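Local coordinates for prohead core protein protease (Enterobacteria phage T4, PDB 5JBL), which is a pentameric serine protease that is activated by autocatalytic cleavage once the prohead is complete and then processes prohead proteins, freeing space for the phage DNA, at residues L26-G31 with V68-K73; E60-Q65 with G126-G131; L75-I80 with Y173-E178; P105-V110 with A159-G164; A115-E120 with A133-G138. The protein carries 3 engineered substitutions. All coordinates share one frame; numbering follows the deposited sequence.

Interaction 1. Residues L26-G31 with V68-K73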
# COMPACT_ATOMS: atom_id res chain seq x y z
N LEU C 26 10.12 -11.19 -24.44
CA LEU C 26 9.07 -12.08 -24.94
C LEU C 26 8.25 -12.54 -23.73
O LEU C 26 8.76 -13.25 -22.86
CB LEU C 26 9.67 -13.27 -25.69
CG LEU C 26 10.50 -12.95 -26.92
CD1 LEU C 26 11.27 -14.19 -27.42
CD2 LEU C 26 9.60 -12.35 -28.02
N ILE C 27 6.98 -12.12 -23.68
CA ILE C 27 6.04 -12.51 -22.63
C ILE C 27 4.99 -13.42 -23.25
O ILE C 27 4.37 -13.06 -24.25
CB ILE C 27 5.38 -11.28 -21.98
CG1 ILE C 27 6.44 -10.37 -21.37
CG2 ILE C 27 4.34 -11.72 -20.93
CD1 ILE C 27 5.85 -9.23 -20.56
N GLU C 28 4.77 -14.58 -22.64
CA GLU C 28 3.80 -15.53 -23.17
C GLU C 28 2.79 -15.88 -22.10
O GLU C 28 3.13 -15.96 -20.93
CB GLU C 28 4.48 -16.81 -23.64
CG GLU C 28 5.79 -16.61 -24.38
CD GLU C 28 5.63 -15.93 -25.73
OE1 GLU C 28 4.50 -15.86 -26.26
OE2 GLU C 28 6.65 -15.45 -26.27
N THR C 29 1.54 -16.07 -22.51
CA THR C 29 0.54 -16.67 -21.64
C THR C 29 0.34 -18.13 -22.05
O THR C 29 0.39 -18.46 -23.24
CB THR C 29 -0.78 -15.91 -21.70
OG1 THR C 29 -1.23 -15.85 -23.07
CG2 THR C 29 -0.59 -14.51 -21.18
N TRP C 30 0.17 -19.00 -21.06
CA TRP C 30 0.11 -20.43 -21.31
C TRP C 30 -1.14 -21.10 -20.74
O TRP C 30 -1.18 -22.33 -20.68
CB TRP C 30 1.35 -21.12 -20.75
CG TRP C 30 2.64 -20.66 -21.32
CD1 TRP C 30 3.58 -19.86 -20.70
CD2 TRP C 30 3.18 -20.98 -22.61
NE1 TRP C 30 4.66 -19.67 -21.54
CE2 TRP C 30 4.44 -20.34 -22.71
CE3 TRP C 30 2.71 -21.72 -23.70
CZ2 TRP C 30 5.24 -20.44 -23.85
CZ3 TRP C 30 3.51 -21.81 -24.83
CH2 TRP C 30 4.76 -21.17 -24.90
N GLY C 31 -2.13 -20.35 -20.29
CA GLY C 31 -3.37 -20.94 -19.82
C GLY C 31 -3.38 -21.18 -18.33
O GLY C 31 -2.56 -20.67 -17.57
N VAL C 68 4.20 -25.83 -30.31
CA VAL C 68 2.83 -25.44 -30.60
C VAL C 68 2.77 -23.94 -30.80
O VAL C 68 3.53 -23.18 -30.20
CB VAL C 68 1.86 -25.88 -29.48
CG1 VAL C 68 1.75 -27.40 -29.44
CG2 VAL C 68 2.30 -25.35 -28.15
N VAL C 69 1.89 -23.51 -31.70
CA VAL C 69 1.62 -22.08 -31.87
C VAL C 69 0.79 -21.61 -30.68
O VAL C 69 -0.34 -22.06 -30.48
CB VAL C 69 0.91 -21.81 -33.20
CG1 VAL C 69 0.64 -20.31 -33.37
CG2 VAL C 69 1.75 -22.34 -34.35
N ASN C 70 1.36 -20.70 -29.87
CA ASN C 70 0.70 -20.29 -28.64
C ASN C 70 -0.22 -19.10 -28.91
O ASN C 70 -0.44 -18.69 -30.05
CB ASN C 70 1.73 -20.00 -27.53
CG ASN C 70 2.57 -18.74 -27.77
OD1 ASN C 70 2.29 -17.92 -28.64
ND2 ASN C 70 3.60 -18.58 -26.94
N ARG C 71 -0.76 -18.52 -27.83
CA ARG C 71 -1.74 -17.45 -27.99
C ARG C 71 -1.14 -16.21 -28.64
O ARG C 71 -1.86 -15.48 -29.34
CB ARG C 71 -2.35 -17.08 -26.64
CG ARG C 71 -3.10 -18.20 -25.94
CD ARG C 71 -3.40 -17.82 -24.49
NE ARG C 71 -4.21 -18.82 -23.79
CZ ARG C 71 -4.75 -18.64 -22.59
NH1 ARG C 71 -4.57 -17.49 -21.95
NH2 ARG C 71 -5.47 -19.60 -22.04
N ASN C 72 0.15 -15.95 -28.44
CA ASN C 72 0.83 -14.83 -29.10
C ASN C 72 1.28 -15.16 -30.52
O ASN C 72 2.07 -14.40 -31.08
CB ASN C 72 2.05 -14.39 -28.29
CG ASN C 72 1.70 -13.49 -27.13
OD1 ASN C 72 0.69 -12.79 -27.15
ND2 ASN C 72 2.56 -13.49 -26.12
N LYS C 73 0.83 -16.27 -31.10
CA LYS C 73 1.24 -16.68 -32.44
C LYS C 73 2.75 -16.91 -32.52
O LYS C 73 3.39 -16.60 -33.53
CB LYS C 73 0.78 -15.68 -33.50
CG LYS C 73 -0.71 -15.42 -33.50
CD LYS C 73 -1.47 -16.67 -33.86
CE LYS C 73 -2.97 -16.41 -33.97
NZ LYS C 73 -3.59 -16.08 -32.64
O HOH W 1 1.32 -16.62 -25.61
O HOH W 2 -0.60 -20.16 -25.16
O HOH W 3 -0.33 -13.86 -24.59
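The carboxylate of E28 has an asparagine amide on each face, both bonded to the same oxygen. N70 ND2 comes from one side to E28 OE1 at 2.9 Å, and N72 ND2 from the other at 3.1 Å. Each donor stands well out of the carboxylate plane; the N72 amide meets the oxygen in its own plane, while that of N70 is tilted. The indole of W30 takes E28 CB over one face near the rim, and its CH2 lies 3.5 Å from N70 ND2. Further along, the extended R71 chain passes T29, with R71 CD 3.3 Å from T29 OG1, and lays one guanidinium face over G31, where R71 NH2 is 3.3 Å from G31 CA. A bend at chi2 (-67°) is what turns the E28 carboxylate into the 70-73 turn. Waters join the backbones: T29 O accepts from two of them, one 2.7 Å away that also accepts from R71 N, the other bound by N72 N. The second oxygen, E28 OE2, pairs with R74 and Y76. L26-I27-E28 fits the protease's own cleavage motif, E28-T29 is the inferred autolysis bond, and the N-terminus blocks the catalytic centre. The arrangement therefore looks like an S1 pocket holding its glutamate: amide donors on one oxygen, an arginine and a tyrosine on the other, which would probably favour a charged carboxylate.

Interaction 2. Residues E60-Q65 with G126-G131. Engineered in segment 60-65: L64 (natural residue Met).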
# COMPACT_ATOMS: atom_id res chain seq x y z
N GLU C 60 0.20 -26.24 -9.70
CA GLU C 60 0.96 -27.27 -10.41
C GLU C 60 0.31 -27.58 -11.76
O GLU C 60 -0.91 -27.81 -11.83
CB GLU C 60 1.07 -28.55 -9.57
CG GLU C 60 2.02 -29.59 -10.15
CD GLU C 60 2.09 -30.87 -9.32
OE1 GLU C 60 1.83 -31.96 -9.89
OE2 GLU C 60 2.41 -30.80 -8.11
N GLY C 61 1.12 -27.62 -12.80
CA GLY C 61 0.63 -28.03 -14.11
C GLY C 61 1.53 -27.50 -15.21
O GLY C 61 2.71 -27.23 -14.98
N ILE C 62 0.94 -27.34 -16.39
CA ILE C 62 1.70 -26.89 -17.55
C ILE C 62 2.09 -25.43 -17.37
O ILE C 62 1.24 -24.55 -17.20
CB ILE C 62 0.89 -27.09 -18.84
CG1 ILE C 62 0.74 -28.58 -19.12
CG2 ILE C 62 1.54 -26.35 -20.00
CD1 ILE C 62 -0.19 -28.90 -20.27
N PHE C 63 3.40 -25.17 -17.40
CA PHE C 63 3.89 -23.80 -17.30
C PHE C 63 4.37 -23.23 -18.63
O PHE C 63 4.35 -22.02 -18.80
CB PHE C 63 5.03 -23.71 -16.28
CG PHE C 63 4.60 -23.82 -14.83
CD1 PHE C 63 3.26 -23.83 -14.47
CD2 PHE C 63 5.55 -23.92 -13.83
CE1 PHE C 63 2.87 -23.93 -13.13
CE2 PHE C 63 5.19 -24.01 -12.49
CZ PHE C 63 3.84 -24.02 -12.14
N LEU C 64 4.85 -24.08 -19.55
CA LEU C 64 5.28 -23.66 -20.88
C LEU C 64 5.06 -24.83 -21.83
O LEU C 64 4.97 -25.99 -21.42
CB LEU C 64 6.76 -23.24 -20.91
CG LEU C 64 7.22 -22.08 -20.02
CD1 LEU C 64 7.73 -22.63 -18.69
CD2 LEU C 64 8.28 -21.25 -20.70
N GLN C 65 4.99 -24.52 -23.12
CA GLN C 65 4.76 -25.53 -24.15
C GLN C 65 5.66 -25.31 -25.35
O GLN C 65 5.75 -24.19 -25.85
CB GLN C 65 3.32 -25.53 -24.61
CG GLN C 65 2.34 -25.88 -23.53
CD GLN C 65 0.93 -25.92 -24.06
OE1 GLN C 65 0.29 -24.88 -24.20
NE2 GLN C 65 0.46 -27.11 -24.40
N GLY C 126 6.56 -34.96 -22.51
CA GLY C 126 6.37 -34.74 -23.94
C GLY C 126 6.88 -33.36 -24.33
O GLY C 126 8.03 -32.99 -24.03
N ASN C 127 6.03 -32.57 -24.98
CA ASN C 127 6.39 -31.23 -25.41
C ASN C 127 5.99 -30.16 -24.40
O ASN C 127 6.13 -28.97 -24.70
CB ASN C 127 5.76 -30.92 -26.77
CG ASN C 127 6.40 -31.71 -27.90
OD1 ASN C 127 7.59 -32.00 -27.86
ND2 ASN C 127 5.60 -32.11 -28.89
N ASP C 128 5.52 -30.56 -23.22
CA ASP C 128 5.04 -29.62 -22.22
C ASP C 128 5.99 -29.56 -21.03
O ASP C 128 6.48 -30.59 -20.57
CB ASP C 128 3.64 -30.02 -21.73
CG ASP C 128 2.60 -29.87 -22.82
OD1 ASP C 128 2.76 -28.98 -23.68
OD2 ASP C 128 1.63 -30.65 -22.82
N VAL C 129 6.21 -28.35 -20.52
CA VAL C 129 7.01 -28.15 -19.32
C VAL C 129 6.03 -28.06 -18.16
O VAL C 129 5.20 -27.15 -18.11
CB VAL C 129 7.87 -26.88 -19.43
CG1 VAL C 129 8.84 -26.81 -18.26
CG2 VAL C 129 8.62 -26.88 -20.75
N TYR C 130 6.10 -29.01 -17.23
CA TYR C 130 5.29 -28.94 -16.03
C TYR C 130 6.09 -28.30 -14.90
O TYR C 130 7.32 -28.29 -14.92
CB TYR C 130 4.81 -30.33 -15.60
CG TYR C 130 3.62 -30.83 -16.39
CD1 TYR C 130 3.77 -31.26 -17.70
CD2 TYR C 130 2.35 -30.83 -15.83
CE1 TYR C 130 2.68 -31.71 -18.44
CE2 TYR C 130 1.25 -31.27 -16.56
CZ TYR C 130 1.43 -31.71 -17.86
OH TYR C 130 0.34 -32.15 -18.58
N GLY C 131 5.39 -27.78 -13.90
CA GLY C 131 6.13 -27.32 -12.75
C GLY C 131 5.23 -27.24 -11.53
O GLY C 131 4.01 -27.38 -11.62
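I62 keeps CG1 anti to its own carbonyl carbon (chi1 -68°), which carries that methylene across to the Y130 ring, while Q65, extended beyond CG, runs alongside D128. I62 CG1 thus sits over one face of the tyrosine as a CH-pi contact, 3.8 Å from the centroid of the Y130 ring and 3.4 Å from Y130 CZ. I62 CD1 reaches on toward D128 OD2. Farther along, past a bulge, Q65 NE2 donates to D128 OD1 at 3.1 Å; the oxygen lies in the amide plane of Q65, but the donor stands above the carboxylate plane. Between these pairs the antiparallel strands slip by one residue in a classic beta bulge: V129 O takes F63 N at 2.8 Å and, weakly, L64 N at 3.4 Å. The register is held beyond it by V129 N to L64 O, and at the other end by reciprocal bonds between G61 and G131. F63 spreads its ring over the backbone of G131, with F63 CE2 3.4 Å from G131 C. L64, an engineered residue, packs its CB on V129 CG2 and faces W30, M122 and L81. Strand 53-65 is thereby sewn to strand 128-135 with its two faces chemically unlike: a buried apolar one formed by L64 and V129, and a partly exposed one where the Q65-D128 bond pairs an amide with a carboxylate.

Interaction 3. Residues L75-I80 with Y173-E178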
# COMPACT_ATOMS: atom_id res chain seq x y z
N LEU C 75 5.91 -19.91 -31.72
CA LEU C 75 6.22 -21.31 -31.51
C LEU C 75 7.63 -21.40 -30.94
O LEU C 75 8.56 -20.82 -31.51
CB LEU C 75 6.11 -22.10 -32.82
CG LEU C 75 6.34 -23.62 -32.78
CD1 LEU C 75 5.49 -24.30 -33.83
CD2 LEU C 75 7.80 -23.99 -32.99
N TYR C 76 7.78 -22.16 -29.84
CA TYR C 76 9.08 -22.40 -29.25
C TYR C 76 9.58 -23.77 -29.68
O TYR C 76 9.01 -24.78 -29.25
CB TYR C 76 9.01 -22.32 -27.72
CG TYR C 76 8.85 -20.92 -27.19
CD1 TYR C 76 7.66 -20.21 -27.35
CD2 TYR C 76 9.90 -20.29 -26.53
CE1 TYR C 76 7.53 -18.92 -26.88
CE2 TYR C 76 9.77 -19.02 -26.05
CZ TYR C 76 8.59 -18.33 -26.22
OH TYR C 76 8.51 -17.06 -25.73
N PRO C 77 10.61 -23.87 -30.52
CA PRO C 77 11.13 -25.20 -30.89
C PRO C 77 11.65 -25.96 -29.68
O PRO C 77 12.18 -25.37 -28.74
CB PRO C 77 12.26 -24.88 -31.89
CG PRO C 77 11.89 -23.51 -32.45
CD PRO C 77 11.26 -22.78 -31.28
N LYS C 78 11.50 -27.30 -29.71
CA LYS C 78 11.74 -28.08 -28.50
C LYS C 78 13.18 -27.97 -28.03
O LYS C 78 13.44 -27.82 -26.83
CB LYS C 78 11.36 -29.54 -28.70
CG LYS C 78 11.44 -30.30 -27.37
CD LYS C 78 10.77 -31.65 -27.38
CE LYS C 78 10.69 -32.22 -25.97
NZ LYS C 78 10.34 -33.66 -25.99
N ARG C 79 14.14 -28.06 -28.95
CA ARG C 79 15.55 -27.99 -28.58
C ARG C 79 15.88 -26.65 -27.91
O ARG C 79 16.66 -26.60 -26.96
CB ARG C 79 16.41 -28.22 -29.82
CG ARG C 79 17.91 -28.34 -29.60
CD ARG C 79 18.60 -28.77 -30.91
NE ARG C 79 20.03 -28.46 -30.91
CZ ARG C 79 20.84 -28.69 -31.94
NH1 ARG C 79 20.37 -29.22 -33.06
NH2 ARG C 79 22.13 -28.38 -31.86
N ILE C 80 15.27 -25.57 -28.40
CA ILE C 80 15.56 -24.25 -27.85
C ILE C 80 14.97 -24.08 -26.46
O ILE C 80 15.61 -23.54 -25.56
CB ILE C 80 15.04 -23.17 -28.83
CG1 ILE C 80 15.87 -23.23 -30.12
CG2 ILE C 80 15.05 -21.78 -28.17
CD1 ILE C 80 15.36 -22.37 -31.24
N TYR C 173 2.51 -16.97 -38.12
CA TYR C 173 3.14 -17.11 -36.81
C TYR C 173 4.64 -16.88 -36.92
O TYR C 173 5.21 -16.77 -38.01
CB TYR C 173 2.82 -18.48 -36.16
CG TYR C 173 3.44 -19.71 -36.80
CD1 TYR C 173 4.62 -20.25 -36.30
CD2 TYR C 173 2.83 -20.35 -37.86
CE1 TYR C 173 5.19 -21.38 -36.86
CE2 TYR C 173 3.38 -21.48 -38.44
CZ TYR C 173 4.57 -21.99 -37.93
OH TYR C 173 5.12 -23.11 -38.49
N ARG C 174 5.26 -16.75 -35.76
CA ARG C 174 6.69 -16.51 -35.60
C ARG C 174 7.33 -17.68 -34.88
O ARG C 174 6.71 -18.34 -34.04
CB ARG C 174 6.95 -15.20 -34.84
CG ARG C 174 7.05 -13.95 -35.70
CD ARG C 174 5.82 -13.60 -36.51
NE ARG C 174 4.61 -13.38 -35.72
CZ ARG C 174 3.40 -13.28 -36.26
NH1 ARG C 174 3.26 -13.40 -37.58
NH2 ARG C 174 2.34 -13.07 -35.50
N ILE C 175 8.59 -17.95 -35.21
CA ILE C 175 9.38 -18.99 -34.56
C ILE C 175 10.43 -18.30 -33.69
O ILE C 175 11.10 -17.37 -34.14
CB ILE C 175 10.04 -19.92 -35.58
CG1 ILE C 175 8.98 -20.62 -36.44
CG2 ILE C 175 10.92 -20.95 -34.87
CD1 ILE C 175 9.56 -21.46 -37.57
N VAL C 176 10.58 -18.78 -32.46
CA VAL C 176 11.59 -18.23 -31.56
C VAL C 176 12.97 -18.70 -32.02
O VAL C 176 13.16 -19.88 -32.34
CB VAL C 176 11.30 -18.64 -30.12
CG1 VAL C 176 12.35 -18.11 -29.16
CG2 VAL C 176 9.92 -18.13 -29.71
N ASN C 177 13.92 -17.77 -32.08
CA ASN C 177 15.24 -18.08 -32.61
C ASN C 177 16.12 -18.72 -31.54
O ASN C 177 15.84 -18.66 -30.34
CB ASN C 177 15.91 -16.82 -33.16
CG ASN C 177 15.23 -16.30 -34.42
OD1 ASN C 177 14.77 -17.09 -35.25
ND2 ASN C 177 15.17 -14.99 -34.57
N GLU C 178 17.20 -19.34 -32.00
CA GLU C 178 18.17 -19.94 -31.10
C GLU C 178 18.70 -18.88 -30.14
O GLU C 178 18.87 -17.71 -30.50
CB GLU C 178 19.31 -20.58 -31.92
CG GLU C 178 20.22 -21.50 -31.14
CD GLU C 178 21.34 -22.08 -32.00
OE1 GLU C 178 21.29 -21.92 -33.24
OE2 GLU C 178 22.26 -22.71 -31.44
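Y76 and V176 meet ring to methyl. From CA, Y76 CB heads away from 173-178, but the ring beyond it turns one face to V176, whose CG2 stands above the centre. Contact is even all round: Y76 CG and CD1 are both 3.9 Å from V176 CG2, Y76 CD2, CE1 and CE2 are each 3.8 Å from it, and CZ, at the far end of the ring, is 3.7 Å from it. This is a CH-pi contact just 4° off the ring normal. At the tip, Y76 OH bonds to E28 OE2, while F180 meets the ring edge-to-face. Next to this the backbones form a short parallel bridge, L75 N donating to R174 O at 2.9 Å and V176 N to L75 O at 3.0 Å. P77, at the N-cap position of helix 78-93, rests its CG on I175 CG2 at 3.7 Å. In the first turn of the helix, I80 CD1 lies against the backbone, 3.5 Å from V176 O. Strand 74-75 and the helix start are thus docked on strand 174-176, which pairs on with strand 157-168. With V176 on its face and F180 packed edge-to-face, the ring is probably steadied for its hydroxyl to meet the glutamate of the inferred autolysis site.

Interaction 4. Residues P105-V110 with A159-G164. Engineered in segment 159-164: A159 (natural residue Ser).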
# COMPACT_ATOMS: atom_id res chain seq x y z
N PRO C 105 4.82 -7.98 -15.70
CA PRO C 105 5.19 -6.60 -16.01
C PRO C 105 6.13 -6.56 -17.21
O PRO C 105 6.74 -7.58 -17.58
CB PRO C 105 5.90 -6.15 -14.73
CG PRO C 105 6.56 -7.40 -14.23
CD PRO C 105 5.60 -8.53 -14.57
N PRO C 106 6.28 -5.39 -17.85
CA PRO C 106 7.16 -5.30 -19.03
C PRO C 106 8.63 -5.19 -18.67
O PRO C 106 9.31 -4.22 -19.00
CB PRO C 106 6.62 -4.05 -19.73
CG PRO C 106 6.20 -3.17 -18.60
CD PRO C 106 5.65 -4.09 -17.54
N ARG C 107 9.14 -6.16 -17.92
CA ARG C 107 10.55 -6.19 -17.60
C ARG C 107 10.97 -7.65 -17.51
O ARG C 107 10.12 -8.53 -17.35
CB ARG C 107 10.88 -5.39 -16.34
CG ARG C 107 9.92 -5.54 -15.22
CD ARG C 107 10.24 -4.62 -14.03
NE ARG C 107 9.10 -4.62 -13.12
CZ ARG C 107 8.78 -5.64 -12.33
NH1 ARG C 107 9.53 -6.75 -12.35
NH2 ARG C 107 7.69 -5.58 -11.56
N ALA C 108 12.26 -7.90 -17.68
CA ALA C 108 12.76 -9.27 -17.72
C ALA C 108 13.01 -9.87 -16.34
O ALA C 108 13.00 -11.10 -16.21
CB ALA C 108 14.06 -9.32 -18.53
N ASN C 109 13.24 -9.05 -15.33
CA ASN C 109 13.62 -9.46 -13.99
C ASN C 109 12.41 -9.47 -13.06
O ASN C 109 11.49 -8.67 -13.21
CB ASN C 109 14.68 -8.49 -13.44
CG ASN C 109 14.17 -7.03 -13.42
OD1 ASN C 109 13.91 -6.43 -14.47
ND2 ASN C 109 14.00 -6.48 -12.21
N VAL C 110 12.42 -10.37 -12.08
CA VAL C 110 11.40 -10.33 -11.04
C VAL C 110 11.79 -9.30 -9.99
O VAL C 110 12.97 -9.15 -9.64
CB VAL C 110 11.17 -11.73 -10.42
CG1 VAL C 110 12.45 -12.29 -9.86
CG2 VAL C 110 10.16 -11.65 -9.29
N ALA C 159 1.99 -16.91 -16.97
CA ALA C 159 2.75 -16.29 -18.04
C ALA C 159 4.22 -16.50 -17.77
O ALA C 159 4.64 -16.52 -16.60
CB ALA C 159 2.46 -14.78 -18.15
N SER C 160 5.00 -16.61 -18.84
CA SER C 160 6.45 -16.66 -18.73
C SER C 160 7.04 -15.39 -19.33
O SER C 160 6.39 -14.72 -20.13
CB SER C 160 7.04 -17.91 -19.42
OG SER C 160 6.72 -17.93 -20.81
N ARG C 161 8.26 -15.06 -18.90
CA ARG C 161 9.03 -13.94 -19.44
C ARG C 161 10.39 -14.43 -19.92
O ARG C 161 11.02 -15.29 -19.30
CB ARG C 161 9.22 -12.84 -18.39
CG ARG C 161 7.95 -12.15 -17.92
CD ARG C 161 8.29 -10.98 -17.01
NE ARG C 161 7.98 -11.27 -15.62
CZ ARG C 161 8.49 -10.61 -14.59
NH1 ARG C 161 9.36 -9.63 -14.78
NH2 ARG C 161 8.12 -10.95 -13.36
N GLY C 162 10.86 -13.87 -21.03
CA GLY C 162 12.18 -14.27 -21.49
C GLY C 162 12.71 -13.25 -22.47
O GLY C 162 12.05 -12.26 -22.79
N LEU C 163 13.93 -13.51 -22.95
CA LEU C 163 14.62 -12.64 -23.89
C LEU C 163 14.99 -13.43 -25.13
O LEU C 163 15.62 -14.49 -25.03
CB LEU C 163 15.88 -12.03 -23.26
CG LEU C 163 15.66 -11.14 -22.04
CD1 LEU C 163 16.97 -10.86 -21.33
CD2 LEU C 163 14.96 -9.84 -22.43
N GLY C 164 14.60 -12.93 -26.29
CA GLY C 164 14.94 -13.63 -27.52
C GLY C 164 14.52 -12.83 -28.73
O GLY C 164 14.19 -11.65 -28.63
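Next to the active site, the loop 105-110 folds around the side chain of R161, two residues beyond A159, an engineered alanine at an active-site position. R161 NH1 gives bonds to two loop carbonyls, R107 O at 2.9 Å and N109 O at 2.8 Å; both are approached from above the carbonyl plane. The R161 chain bends at chi3 (-107°), bringing its guanidinium flat against P105, with P105 CD 3.6 Å from R161 CZ. P105 CG covers a face of the R107 guanidinium as well, so the one proline ring packs on a face of each guanidinium, the two planes 78° apart. Both arginines form salt bridges with E101, and R161 NE pairs with D187, which together should balance their charge. Beyond them A108 CB touches L163 CD2 at 4.0 Å. Strand 157-168 runs between strands 24-29 and 181-189; the loop, which follows strand 99-101, lies beside it, with N109 and V110 packing on W190 of a second subunit.

Interaction 5. Residues A115-E120 with A133-G138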
# COMPACT_ATOMS: atom_id res chain seq x y z
N ALA C 115 6.96 -10.18 -5.62
CA ALA C 115 6.88 -11.61 -5.82
C ALA C 115 5.63 -12.19 -5.17
O ALA C 115 5.24 -11.80 -4.05
CB ALA C 115 8.14 -12.29 -5.26
N ALA C 116 4.97 -13.10 -5.89
CA ALA C 116 3.80 -13.79 -5.38
C ALA C 116 3.96 -15.30 -5.33
O ALA C 116 3.21 -15.95 -4.58
CB ALA C 116 2.55 -13.42 -6.20
N ILE C 117 4.89 -15.89 -6.09
CA ILE C 117 5.09 -17.33 -6.13
C ILE C 117 6.57 -17.63 -6.21
O ILE C 117 7.38 -16.78 -6.59
CB ILE C 117 4.38 -18.02 -7.33
CG1 ILE C 117 4.90 -17.47 -8.66
CG2 ILE C 117 2.91 -17.82 -7.27
CD1 ILE C 117 5.95 -18.38 -9.31
N ILE C 118 6.93 -18.86 -5.87
CA ILE C 118 8.28 -19.35 -6.11
C ILE C 118 8.18 -20.74 -6.73
O ILE C 118 7.44 -21.60 -6.23
CB ILE C 118 9.13 -19.35 -4.82
CG1 ILE C 118 10.55 -19.81 -5.13
CG2 ILE C 118 8.47 -20.19 -3.70
CD1 ILE C 118 11.55 -19.55 -4.02
N ILE C 119 8.90 -20.95 -7.82
CA ILE C 119 8.90 -22.24 -8.51
C ILE C 119 9.84 -23.19 -7.77
O ILE C 119 11.02 -22.89 -7.58
CB ILE C 119 9.32 -22.08 -9.98
CG1 ILE C 119 8.25 -21.28 -10.73
CG2 ILE C 119 9.61 -23.46 -10.62
CD1 ILE C 119 8.55 -21.05 -12.22
N GLU C 120 9.31 -24.36 -7.37
CA GLU C 120 10.10 -25.36 -6.65
C GLU C 120 10.64 -26.46 -7.55
O GLU C 120 11.64 -27.10 -7.19
CB GLU C 120 9.26 -26.03 -5.55
CG GLU C 120 8.62 -25.04 -4.62
CD GLU C 120 8.12 -25.69 -3.34
OE1 GLU C 120 7.78 -26.89 -3.37
OE2 GLU C 120 8.08 -24.99 -2.32
N ALA C 133 4.64 -24.59 -8.25
CA ALA C 133 4.94 -23.30 -7.68
C ALA C 133 4.22 -23.13 -6.35
O ALA C 133 3.04 -23.45 -6.23
CB ALA C 133 4.54 -22.15 -8.62
N ARG C 134 4.94 -22.63 -5.36
CA ARG C 134 4.35 -22.33 -4.06
C ARG C 134 3.95 -20.86 -4.00
O ARG C 134 4.72 -19.99 -4.42
CB ARG C 134 5.36 -22.66 -2.95
CG ARG C 134 4.84 -22.42 -1.55
CD ARG C 134 5.91 -22.66 -0.51
NE ARG C 134 5.38 -22.41 0.82
CZ ARG C 134 4.96 -23.35 1.67
NH1 ARG C 134 5.05 -24.64 1.34
NH2 ARG C 134 4.47 -23.00 2.86
N VAL C 135 2.74 -20.59 -3.53
CA VAL C 135 2.27 -19.22 -3.35
C VAL C 135 2.88 -18.66 -2.07
O VAL C 135 2.91 -19.34 -1.04
CB VAL C 135 0.74 -19.16 -3.33
CG1 VAL C 135 0.25 -17.74 -3.04
CG2 VAL C 135 0.19 -19.65 -4.64
N ILE C 136 3.43 -17.45 -2.15
CA ILE C 136 4.06 -16.83 -0.98
C ILE C 136 2.96 -16.29 -0.07
O ILE C 136 2.14 -15.48 -0.50
CB ILE C 136 5.02 -15.71 -1.41
CG1 ILE C 136 6.11 -16.31 -2.32
CG2 ILE C 136 5.61 -15.01 -0.17
CD1 ILE C 136 6.96 -15.30 -3.05
N GLU C 137 2.91 -16.76 1.17
CA GLU C 137 1.88 -16.28 2.08
C GLU C 137 2.51 -15.61 3.29
O GLU C 137 3.64 -15.92 3.68
CB GLU C 137 0.97 -17.41 2.53
CG GLU C 137 0.11 -17.97 1.40
CD GLU C 137 -0.99 -18.85 1.93
OE1 GLU C 137 -1.97 -18.27 2.48
OE2 GLU C 137 -0.86 -20.09 1.86
N GLY C 138 1.75 -14.70 3.91
CA GLY C 138 2.19 -13.96 5.07
C GLY C 138 2.91 -12.66 4.77
O GLY C 138 3.48 -12.06 5.69
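A beta hairpin, strands 115-125 and 128-135, brings A115-E120 against A133-G138 as antiparallel partners. The hydrogen-bonded pair is I118 with R134: I118 N donates to R134 O at 2.9 Å, in the carbonyl plane, and R134 N returns to I118 O at 2.8 Å. A116 O, farther along, takes I136 N at 2.9 Å from above its carbonyl plane. On its other edge strand 115-125 bonds to G100 through A116 and I117, a classic beta bulge, and to A98 through I119. Polar side-chain ends find their partners outside the two segments. E120 OE2 lies over the aliphatic part of R134, 3.6 Å from R134 CB, yet its bond goes to Y58 OH while E120 OE1 makes a salt bridge with R132. R134, fully extended from CG to NE, carries its guanidinium past that carboxylate to Y58 OH and P55 O. Y58 OH is therefore shared by both side chains, linking two charged groups that do not touch directly. The assembly adds one more bond: A115 O accepts from K145 NZ of a second subunit, where I118 and I136 pack on G153 and N149. I136 opens the region 136-155 involved in homomultimerization. On the face with I117 and V135, both pack on L146, and I117 holds CG1 between its backbone N and carbonyl carbon (chi1 60°), which places I117 CD1 4.1 Å from A133 CB.

In the fold
Interaction 5 is the most buried and interaction 3 lies at the surface, on opposite sides of the chain's centre, about 28 Å between centres; the other three are partly buried. Interactions 2 and 5 share strand 128-135 and belong to one antiparallel sheet, dominated by backbone bonds and apolar packing. Interactions 1, 3 and 4 reach the other, mixed sheet. Interaction 1 centres on a buried glutamate and interaction 4 on buried R161, whereas in interaction 5 the buried R134 finds its polar partners outside the contact. W30 bridges the sheets by packing on 63-65, and its NE1 bonds to S160. Interaction 3 supplies a tyrosine to interaction 1. Interactions 4 and 5 touch the second subunit, while 1, 2 and 3 stay within their own.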